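Local coordinates for possible galactose mutarotase (Streptomyces platensis subsp. rosaceus, PDB 4RNL), which probably interconverts the alpha and beta anomers of galactose or a related aldose, as aldose 1-epimerases do, though its activity is unproven, at residues V122-R127 and V133-V138; E11-L16 and R37-G42. All coordinates share one frame; numbering follows the deposited sequence.

Contact 1 of 2, residues V122-R127 and V133-V138; sequences VVWDAR and VQLHRV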
ATOM      1  N   VAL A 122      -6.328  -9.112  -9.604  1.00 12.95           N
ATOM      2  CA  VAL A 122      -6.619  -9.107 -11.034  1.00 13.21           C
ATOM      3  C   VAL A 122      -5.360  -8.714 -11.804  1.00 14.10           C
ATOM      4  O   VAL A 122      -4.437  -8.112 -11.236  1.00 13.09           O
ATOM      5  CB  VAL A 122      -7.773  -8.137 -11.385  1.00 16.94           C
ATOM      6  CG1 VAL A 122      -9.056  -8.561 -10.684  1.00 14.39           C
ATOM      7  CG2 VAL A 122      -7.410  -6.714 -10.993  1.00 13.68           C
ATOM      8  N   VAL A 123      -5.312  -9.067 -13.085  1.00 12.43           N
ATOM      9  CA  VAL A 123      -4.138  -8.771 -13.912  1.00 15.34           C
ATOM     10  C   VAL A 123      -4.321  -7.448 -14.657  1.00 16.20           C
ATOM     11  O   VAL A 123      -5.379  -7.189 -15.249  1.00 15.73           O
ATOM     12  CB  VAL A 123      -3.834  -9.912 -14.899  1.00 18.05           C
ATOM     13  CG1 VAL A 123      -2.645  -9.567 -15.785  1.00 15.51           C
ATOM     14  CG2 VAL A 123      -3.547 -11.203 -14.143  1.00 17.35           C
ATOM     15  N   TRP A 124      -3.288  -6.611 -14.604  1.00 15.08           N
ATOM     16  CA  TRP A 124      -3.284  -5.291 -15.239  1.00 15.01           C
ATOM     17  C   TRP A 124      -2.496  -5.280 -16.549  1.00 16.85           C
ATOM     18  O   TRP A 124      -1.506  -6.012 -16.695  1.00 17.00           O
ATOM     19  CB  TRP A 124      -2.671  -4.270 -14.264  1.00 14.27           C
ATOM     20  CG  TRP A 124      -3.516  -4.065 -13.032  1.00 12.85           C
ATOM     21  CD1 TRP A 124      -3.786  -4.973 -12.053  1.00 14.39           C
ATOM     22  CD2 TRP A 124      -4.212  -2.867 -12.671  1.00 12.88           C
ATOM     23  NE1 TRP A 124      -4.609  -4.413 -11.098  1.00 13.13           N
ATOM     24  CE2 TRP A 124      -4.880  -3.118 -11.455  1.00 14.75           C
ATOM     25  CE3 TRP A 124      -4.317  -1.600 -13.254  1.00 14.21           C
ATOM     26  CZ2 TRP A 124      -5.659  -2.152 -10.817  1.00 15.00           C
ATOM     27  CZ3 TRP A 124      -5.090  -0.637 -12.615  1.00 14.71           C
ATOM     28  CH2 TRP A 124      -5.750  -0.920 -11.411  1.00 16.68           C
ATOM     29  N   ASP A 125      -2.941  -4.469 -17.509  1.00 14.07           N
ATOM     30  CA  ASP A 125      -2.161  -4.225 -18.726  1.00 15.03           C
ATOM     31  C   ASP A 125      -0.965  -3.377 -18.336  1.00 17.98           C
ATOM     32  O   ASP A 125      -1.079  -2.518 -17.472  1.00 18.99           O
ATOM     33  CB  ASP A 125      -2.985  -3.448 -19.765  1.00 22.01           C
ATOM     34  CG  ASP A 125      -4.102  -4.268 -20.367  1.00 32.29           C
ATOM     35  OD1 ASP A 125      -4.033  -5.511 -20.303  1.00 39.48           O
ATOM     36  OD2 ASP A 125      -5.046  -3.660 -20.920  1.00 39.46           O
ATOM     37  N   ALA A 126       0.180  -3.615 -18.960  1.00 17.15           N
ATOM     38  CA  ALA A 126       1.373  -2.864 -18.607  1.00 15.37           C
ATOM     39  C   ALA A 126       2.052  -2.303 -19.846  1.00 18.13           C
ATOM     40  O   ALA A 126       2.059  -2.933 -20.906  1.00 19.07           O
ATOM     41  CB  ALA A 126       2.358  -3.756 -17.835  1.00 14.28           C
ATOM     42  N   ARG A 127       2.655  -1.126 -19.707  1.00 14.14           N
ATOM     43  CA  ARG A 127       3.542  -0.631 -20.759  1.00 22.79           C
ATOM     44  C   ARG A 127       4.692   0.173 -20.177  1.00 22.36           C
ATOM     45  O   ARG A 127       4.560   0.790 -19.112  1.00 18.28           O
ATOM     46  CB  ARG A 127       2.783   0.200 -21.788  1.00 22.67           C
ATOM     47  CG  ARG A 127       2.224   1.488 -21.235  1.00 28.55           C
ATOM     48  CD  ARG A 127       1.548   2.314 -22.324  1.00 40.51           C
ATOM     49  NE  ARG A 127       0.988   3.554 -21.785  1.00 45.84           N
ATOM     50  CZ  ARG A 127       1.581   4.744 -21.866  1.00 49.64           C
ATOM     51  NH1 ARG A 127       2.753   4.863 -22.478  1.00 52.13           N
ATOM     52  NH2 ARG A 127       0.998   5.818 -21.341  1.00 49.19           N
ATOM     53  N   VAL A 133       7.167   1.592 -15.295  1.00 17.91           N
ATOM     54  CA  VAL A 133       6.063   0.875 -15.913  1.00 14.53           C
ATOM     55  C   VAL A 133       4.722   1.477 -15.481  1.00 15.32           C
ATOM     56  O   VAL A 133       4.538   1.874 -14.314  1.00 12.32           O
ATOM     57  CB  VAL A 133       6.135  -0.644 -15.592  1.00 10.71           C
ATOM     58  CG1 VAL A 133       6.119  -0.883 -14.064  1.00 11.61           C
ATOM     59  CG2 VAL A 133       4.992  -1.399 -16.259  1.00 13.21           C
ATOM     60  N   GLN A 134       3.801   1.584 -16.436  1.00 11.46           N
ATOM     61  CA  GLN A 134       2.445   2.038 -16.147  1.00 12.68           C
ATOM     62  C   GLN A 134       1.462   0.884 -16.294  1.00 12.76           C
ATOM     63  O   GLN A 134       1.399   0.248 -17.351  1.00 13.81           O
ATOM     64  CB  GLN A 134       2.061   3.183 -17.093  1.00 13.34           C
ATOM     65  CG  GLN A 134       0.648   3.740 -16.900  1.00 13.91           C
ATOM     66  CD  GLN A 134       0.401   4.973 -17.754  1.00 20.71           C
ATOM     67  OE1 GLN A 134      -0.143   4.881 -18.852  1.00 27.11           O
ATOM     68  NE2 GLN A 134       0.818   6.133 -17.259  1.00 17.37           N
ATOM     69  N   LEU A 135       0.709   0.609 -15.228  1.00 10.17           N
ATOM     70  CA  LEU A 135      -0.345  -0.402 -15.260  1.00 11.80           C
ATOM     71  C   LEU A 135      -1.682   0.266 -15.553  1.00 14.25           C
ATOM     72  O   LEU A 135      -1.954   1.372 -15.083  1.00 12.93           O
ATOM     73  CB  LEU A 135      -0.426  -1.138 -13.919  1.00  9.70           C
ATOM     74  CG  LEU A 135       0.878  -1.817 -13.508  1.00 11.72           C
ATOM     75  CD1 LEU A 135       0.657  -2.677 -12.287  1.00 14.64           C
ATOM     76  CD2 LEU A 135       1.427  -2.644 -14.643  1.00 15.70           C
ATOM     77  N   HIS A 136      -2.519  -0.405 -16.333  1.00 11.05           N
ATOM     78  CA  HIS A 136      -3.806   0.169 -16.726  1.00 14.50           C
ATOM     79  C   HIS A 136      -4.880  -0.901 -16.712  1.00 16.76           C
ATOM     80  O   HIS A 136      -4.676  -1.986 -17.241  1.00 13.29           O
ATOM     81  CB  HIS A 136      -3.709   0.765 -18.129  1.00 14.98           C
ATOM     82  CG  HIS A 136      -5.018   1.257 -18.668  1.00 18.83           C
ATOM     83  ND1 HIS A 136      -5.457   0.967 -19.942  1.00 21.66           N
ATOM     84  CD2 HIS A 136      -5.984   2.027 -18.104  1.00 15.25           C
ATOM     85  CE1 HIS A 136      -6.638   1.531 -20.141  1.00 24.11           C
ATOM     86  NE2 HIS A 136      -6.975   2.184 -19.041  1.00 22.61           N
ATOM     87  N   ARG A 137      -6.033  -0.590 -16.124  1.00 13.71           N
ATOM     88  CA  ARG A 137      -7.165  -1.514 -16.160  1.00 12.01           C
ATOM     89  C   ARG A 137      -8.452  -0.761 -15.894  1.00 15.29           C
ATOM     90  O   ARG A 137      -8.506   0.085 -15.005  1.00 15.17           O
ATOM     91  CB  ARG A 137      -6.994  -2.615 -15.103  1.00 11.99           C
ATOM     92  CG  ARG A 137      -8.115  -3.647 -15.091  1.00 16.28           C
ATOM     93  CD  ARG A 137      -7.934  -4.634 -13.940  1.00 16.28           C
ATOM     94  NE  ARG A 137      -8.988  -5.644 -13.908  1.00 15.88           N
ATOM     95  CZ  ARG A 137     -10.117  -5.518 -13.215  1.00 16.07           C
ATOM     96  NH1 ARG A 137     -10.342  -4.420 -12.496  1.00 12.56           N
ATOM     97  NH2 ARG A 137     -11.020  -6.493 -13.242  1.00 20.27           N
ATOM     98  N   VAL A 138      -9.488  -1.055 -16.674  1.00 12.95           N
ATOM     99  CA  VAL A 138     -10.805  -0.517 -16.380  1.00 14.95           C
ATOM    100  C   VAL A 138     -11.549  -1.500 -15.490  1.00 15.59           C
ATOM    101  O   VAL A 138     -11.686  -2.675 -15.839  1.00 15.39           O
ATOM    102  CB  VAL A 138     -11.622  -0.305 -17.648  1.00 19.14           C
ATOM    103  CG1 VAL A 138     -13.005   0.230 -17.287  1.00 17.93           C
ATOM    104  CG2 VAL A 138     -10.892   0.634 -18.594  1.00 17.75           C
TER
HETATM  105  O   HOH W   1      -8.004  -7.855 -15.448  1.00 27.12           O
HETATM  106  O   HOH W   2      -4.265  -0.914 -21.721  1.00 26.63           O
HETATM  107  O   HOH W   3      -1.256   2.849 -19.967  1.00 38.69           O

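Contact 2 of 2, residues E11-L16 and R37-G42; sequences EPFGTL and RVLTYG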
ATOM      1  N   GLU A  11       9.945  -9.547 -18.128  1.00 15.17           N
ATOM      2  CA  GLU A  11      10.025 -10.969 -18.466  0.62 18.55           C
ATOM      3  C   GLU A  11       8.775 -11.681 -17.960  1.00 17.31           C
ATOM      4  O   GLU A  11       8.121 -11.202 -17.041  1.00 17.96           O
ATOM      5  CB  GLU A  11      11.282 -11.617 -17.866  0.62 25.81           C
ATOM      6  CG  GLU A  11      12.621 -11.006 -18.313  0.62 28.90           C
ATOM      7  CD  GLU A  11      12.924 -11.188 -19.799  0.62 33.29           C
ATOM      8  OE1 GLU A  11      12.230 -11.981 -20.472  0.62 38.07           O
ATOM      9  OE2 GLU A  11      13.864 -10.529 -20.296  0.62 28.90           O
ATOM     10  N   PRO A  12       8.425 -12.824 -18.577  1.00 18.71           N
ATOM     11  CA  PRO A  12       7.275 -13.573 -18.055  1.00 19.73           C
ATOM     12  C   PRO A  12       7.548 -13.999 -16.613  1.00 19.80           C
ATOM     13  O   PRO A  12       8.705 -14.295 -16.288  1.00 19.90           O
ATOM     14  CB  PRO A  12       7.223 -14.808 -18.959  1.00 21.18           C
ATOM     15  CG  PRO A  12       7.864 -14.364 -20.242  1.00 25.21           C
ATOM     16  CD  PRO A  12       8.947 -13.398 -19.832  1.00 21.66           C
ATOM     17  N   PHE A  13       6.515 -14.025 -15.776  1.00 18.08           N
ATOM     18  CA  PHE A  13       6.664 -14.412 -14.371  1.00 19.28           C
ATOM     19  C   PHE A  13       5.827 -15.644 -14.032  1.00 22.44           C
ATOM     20  O   PHE A  13       5.942 -16.196 -12.936  1.00 28.32           O
ATOM     21  CB  PHE A  13       6.291 -13.247 -13.443  1.00 17.86           C
ATOM     22  CG  PHE A  13       6.652 -13.483 -11.995  1.00 21.80           C
ATOM     23  CD1 PHE A  13       7.971 -13.726 -11.628  1.00 21.80           C
ATOM     24  CD2 PHE A  13       5.677 -13.454 -11.003  1.00 23.61           C
ATOM     25  CE1 PHE A  13       8.318 -13.945 -10.292  1.00 25.37           C
ATOM     26  CE2 PHE A  13       6.009 -13.666  -9.663  1.00 18.10           C
ATOM     27  CZ  PHE A  13       7.333 -13.915  -9.306  1.00 20.37           C
ATOM     28  N   GLY A  14       5.001 -16.078 -14.983  1.00 23.58           N
ATOM     29  CA  GLY A  14       4.268 -17.330 -14.859  1.00 26.77           C
ATOM     30  C   GLY A  14       2.819 -17.168 -15.275  1.00 22.96           C
ATOM     31  O   GLY A  14       2.457 -16.163 -15.878  1.00 18.83           O
ATOM     32  N   THR A  15       1.985 -18.152 -14.954  1.00 19.35           N
ATOM     33  CA  THR A  15       0.557 -18.060 -15.256  1.00 18.16           C
ATOM     34  C   THR A  15      -0.271 -18.330 -14.009  1.00 17.67           C
ATOM     35  O   THR A  15       0.079 -19.186 -13.194  1.00 23.26           O
ATOM     36  CB  THR A  15       0.135 -19.093 -16.318  1.00 28.10           C
ATOM     37  OG1 THR A  15       0.419 -20.408 -15.829  1.00 36.87           O
ATOM     38  CG2 THR A  15       0.888 -18.876 -17.614  1.00 27.00           C
ATOM     39  N   LEU A  16      -1.379 -17.613 -13.870  1.00 16.65           N
ATOM     40  CA  LEU A  16      -2.345 -17.907 -12.819  1.00 16.98           C
ATOM     41  C   LEU A  16      -3.003 -19.243 -13.115  1.00 21.56           C
ATOM     42  O   LEU A  16      -2.837 -19.796 -14.206  1.00 22.59           O
ATOM     43  CB  LEU A  16      -3.398 -16.794 -12.713  1.00 16.25           C
ATOM     44  CG  LEU A  16      -2.864 -15.412 -12.327  1.00 22.15           C
ATOM     45  CD1 LEU A  16      -3.985 -14.386 -12.292  1.00 24.21           C
ATOM     46  CD2 LEU A  16      -2.136 -15.472 -10.988  1.00 19.81           C
ATOM     47  N   ARG A  37      10.969  -4.678  -8.338  1.00 11.09           N
ATOM     48  CA  ARG A  37      10.282  -5.523  -9.311  1.00 10.51           C
ATOM     49  C   ARG A  37       8.780  -5.446  -9.081  1.00 11.98           C
ATOM     50  O   ARG A  37       8.325  -5.519  -7.938  1.00 10.77           O
ATOM     51  CB  ARG A  37      10.768  -6.969  -9.204  1.00 13.48           C
ATOM     52  CG  ARG A  37      12.262  -7.134  -9.446  1.00 15.42           C
ATOM     53  CD  ARG A  37      12.653  -8.603  -9.496  1.00 26.97           C
ATOM     54  NE  ARG A  37      14.094  -8.770  -9.685  1.00 33.81           N
ATOM     55  CZ  ARG A  37      14.925  -9.199  -8.741  1.00 47.40           C
ATOM     56  NH1 ARG A  37      14.457  -9.520  -7.540  1.00 51.25           N
ATOM     57  NH2 ARG A  37      16.222  -9.315  -8.997  1.00 47.14           N
ATOM     58  N   VAL A  38       8.026  -5.302 -10.169  1.00 11.89           N
ATOM     59  CA  VAL A  38       6.581  -5.091 -10.114  1.00 11.11           C
ATOM     60  C   VAL A  38       5.883  -6.117 -11.006  1.00 14.53           C
ATOM     61  O   VAL A  38       6.301  -6.351 -12.150  1.00 14.18           O
ATOM     62  CB  VAL A  38       6.204  -3.674 -10.598  1.00 12.34           C
ATOM     63  CG1 VAL A  38       4.695  -3.472 -10.548  1.00 11.94           C
ATOM     64  CG2 VAL A  38       6.903  -2.603  -9.746  1.00 10.75           C
ATOM     65  N   LEU A  39       4.832  -6.739 -10.481  1.00 12.24           N
ATOM     66  CA  LEU A  39       4.104  -7.770 -11.227  1.00 10.31           C
ATOM     67  C   LEU A  39       2.852  -7.192 -11.853  1.00 11.31           C
ATOM     68  O   LEU A  39       2.213  -6.320 -11.262  1.00 13.40           O
ATOM     69  CB  LEU A  39       3.692  -8.911 -10.301  1.00 11.05           C
ATOM     70  CG  LEU A  39       4.746  -9.488  -9.358  1.00 14.73           C
ATOM     71  CD1 LEU A  39       4.115 -10.622  -8.570  1.00 12.11           C
ATOM     72  CD2 LEU A  39       5.977  -9.974 -10.129  1.00 10.80           C
ATOM     73  N   THR A  40       2.471  -7.684 -13.032  1.00 11.78           N
ATOM     74  CA  THR A  40       1.199  -7.258 -13.623  1.00 12.00           C
ATOM     75  C   THR A  40       0.022  -7.855 -12.851  1.00 15.25           C
ATOM     76  O   THR A  40      -1.114  -7.393 -12.975  1.00 15.33           O
ATOM     77  CB  THR A  40       1.082  -7.621 -15.108  1.00 12.99           C
ATOM     78  OG1 THR A  40       1.230  -9.038 -15.272  1.00 13.62           O
ATOM     79  CG2 THR A  40       2.146  -6.900 -15.921  1.00 18.54           C
ATOM     80  N   TYR A  41       0.287  -8.889 -12.057  1.00 14.48           N
ATOM     81  CA  TYR A  41      -0.755  -9.424 -11.170  1.00 12.72           C
ATOM     82  C   TYR A  41      -0.862  -8.544  -9.938  1.00 12.36           C
ATOM     83  O   TYR A  41       0.102  -8.418  -9.178  1.00 11.41           O
ATOM     84  CB  TYR A  41      -0.418 -10.857 -10.741  1.00 14.34           C
ATOM     85  CG  TYR A  41      -1.416 -11.501  -9.789  1.00 13.16           C
ATOM     86  CD1 TYR A  41      -2.751 -11.664 -10.148  1.00 13.53           C
ATOM     87  CD2 TYR A  41      -1.010 -11.982  -8.548  1.00 16.09           C
ATOM     88  CE1 TYR A  41      -3.655 -12.270  -9.287  1.00 16.66           C
ATOM     89  CE2 TYR A  41      -1.907 -12.589  -7.680  1.00 16.47           C
ATOM     90  CZ  TYR A  41      -3.228 -12.724  -8.054  1.00 17.41           C
ATOM     91  OH  TYR A  41      -4.128 -13.332  -7.196  1.00 16.69           O
ATOM     92  N   GLY A  42      -2.025  -7.924  -9.752  1.00 13.45           N
ATOM     93  CA  GLY A  42      -2.301  -7.149  -8.557  1.00 10.68           C
ATOM     94  C   GLY A  42      -1.371  -5.972  -8.340  1.00 11.16           C
ATOM     95  O   GLY A  42      -1.287  -5.442  -7.227  1.00 13.63           O
TER

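Contact 1 of 2, residues V122-R127 and V133-V138
D125 and H136 exchange two backbone hydrogen bonds, D125 N to H136 O and H136 N to D125 O (2.8 Å). R127 and Q134 repeat the arrangement, and the bond from Q134 N to R127 O is nearly straight at 176°. Between these hydrogen-bonded pairs sits the non-hydrogen-bonded pair A126 and L135, where the small A126 CB fits 3.5 Å from L135 CD2. The strands form a beta hairpin at the edge of the large antiparallel sheet.

Before the strand proper, W124 lays one face of its six-membered ring under R137, whose CB stands 3.7 Å from the centroid in a CH-pi contact. R137 is stretched out from its first torsion (chi1 -179°) onward, and runs past the indole to V122, whose CG2 lies over one face of the guanidinium. A water joins R137 NE to V123 O, while NH2 forms a salt bridge with E143.

A second water links D125 OD2 and H136 ND1; H136 NE2 is hydrogen-bonded to D151 OD1, holding the ring at both nitrogens. R127 NH2 donates a weak bond to Q134 OE1 (2.9 Å), the guanidinium and amide planes almost perpendicular; a third water accepts from R127 NE and donates to OE1. Q134 NE2 is hydrogen-bonded to T155 OG1.

Contact 2 of 2, residues E11-L16 and R37-G42
F13 carries its ring with CG anti to the backbone N (chi1 -170°), which drops the phenyl from its strand onto L39. There L39, with CG opposite its own carbonyl carbon (chi1 -48°) and the chain extended to CD1, raises its two methyls to the ring. L39 CD2 lies over one face of F13, 3.9 Å from the centroid and displaced toward the rim, in a CH-pi contact; its closest ring atom is F13 CD2, 3.6 Å away. The other methyl, L39 CD1, lies on the same side of the phenyl ring, out past its edge nearest F13 CE2 (3.7 Å). A branched leucine suits this place because it can present both methyls to a flat aromatic surface.

The two strands involved, 7-15 and 35-39, are not neighbours: strand 21-28 runs between them in the five-stranded antiparallel sheet, so no backbone hydrogen bond joins the segments. F13 and L39 span that strand on one face of the sheet, whereas L16 and Y41 meet beyond the strand ends. At F13 and G14 the edge strand carries a classic beta bulge, both residues facing V22. The backbone of G14 is turned so that any CB would run into the carbonyl oxygen of F13, and glycine, lacking one, fits.

Beyond the bulge a second aliphatic-aromatic pair forms with the roles reversed, the leucine now on the first segment. L16 CD2 is centred over one face of Y41, 3.9 Å from the ring centroid and only 12° off the normal. Its other methyl, CD1, meets the ring margin at Y41 CD1 (3.7 Å), so both methyls lie on the same face, CD2 over the centre and CD1 past the rim. L67, from helix 67-72, touches F13, L16 and Y41, adding a further apolar side chain to both pairs.

In the fold
From the N terminus, strand 7-15 turns back through strand 21-28 to strand 35-39, and contact 2 closes that excursion by joining the first and third strands across the second. The chain then completes the small sheet and travels far before contact 1 closes a short hairpin, so the two contacts follow in series and neither nests nor crosses. Their segments nevertheless meet, with centres 11 Å apart. W124 N and T40 O, and V122 O and G42 N, are probably hydrogen-bonded, while V123 packs on L16 and A126 on T40. The loop after strand 35-39 thereby ties the N-terminal five-stranded sheet to the edge hairpin of the nine-stranded sheet.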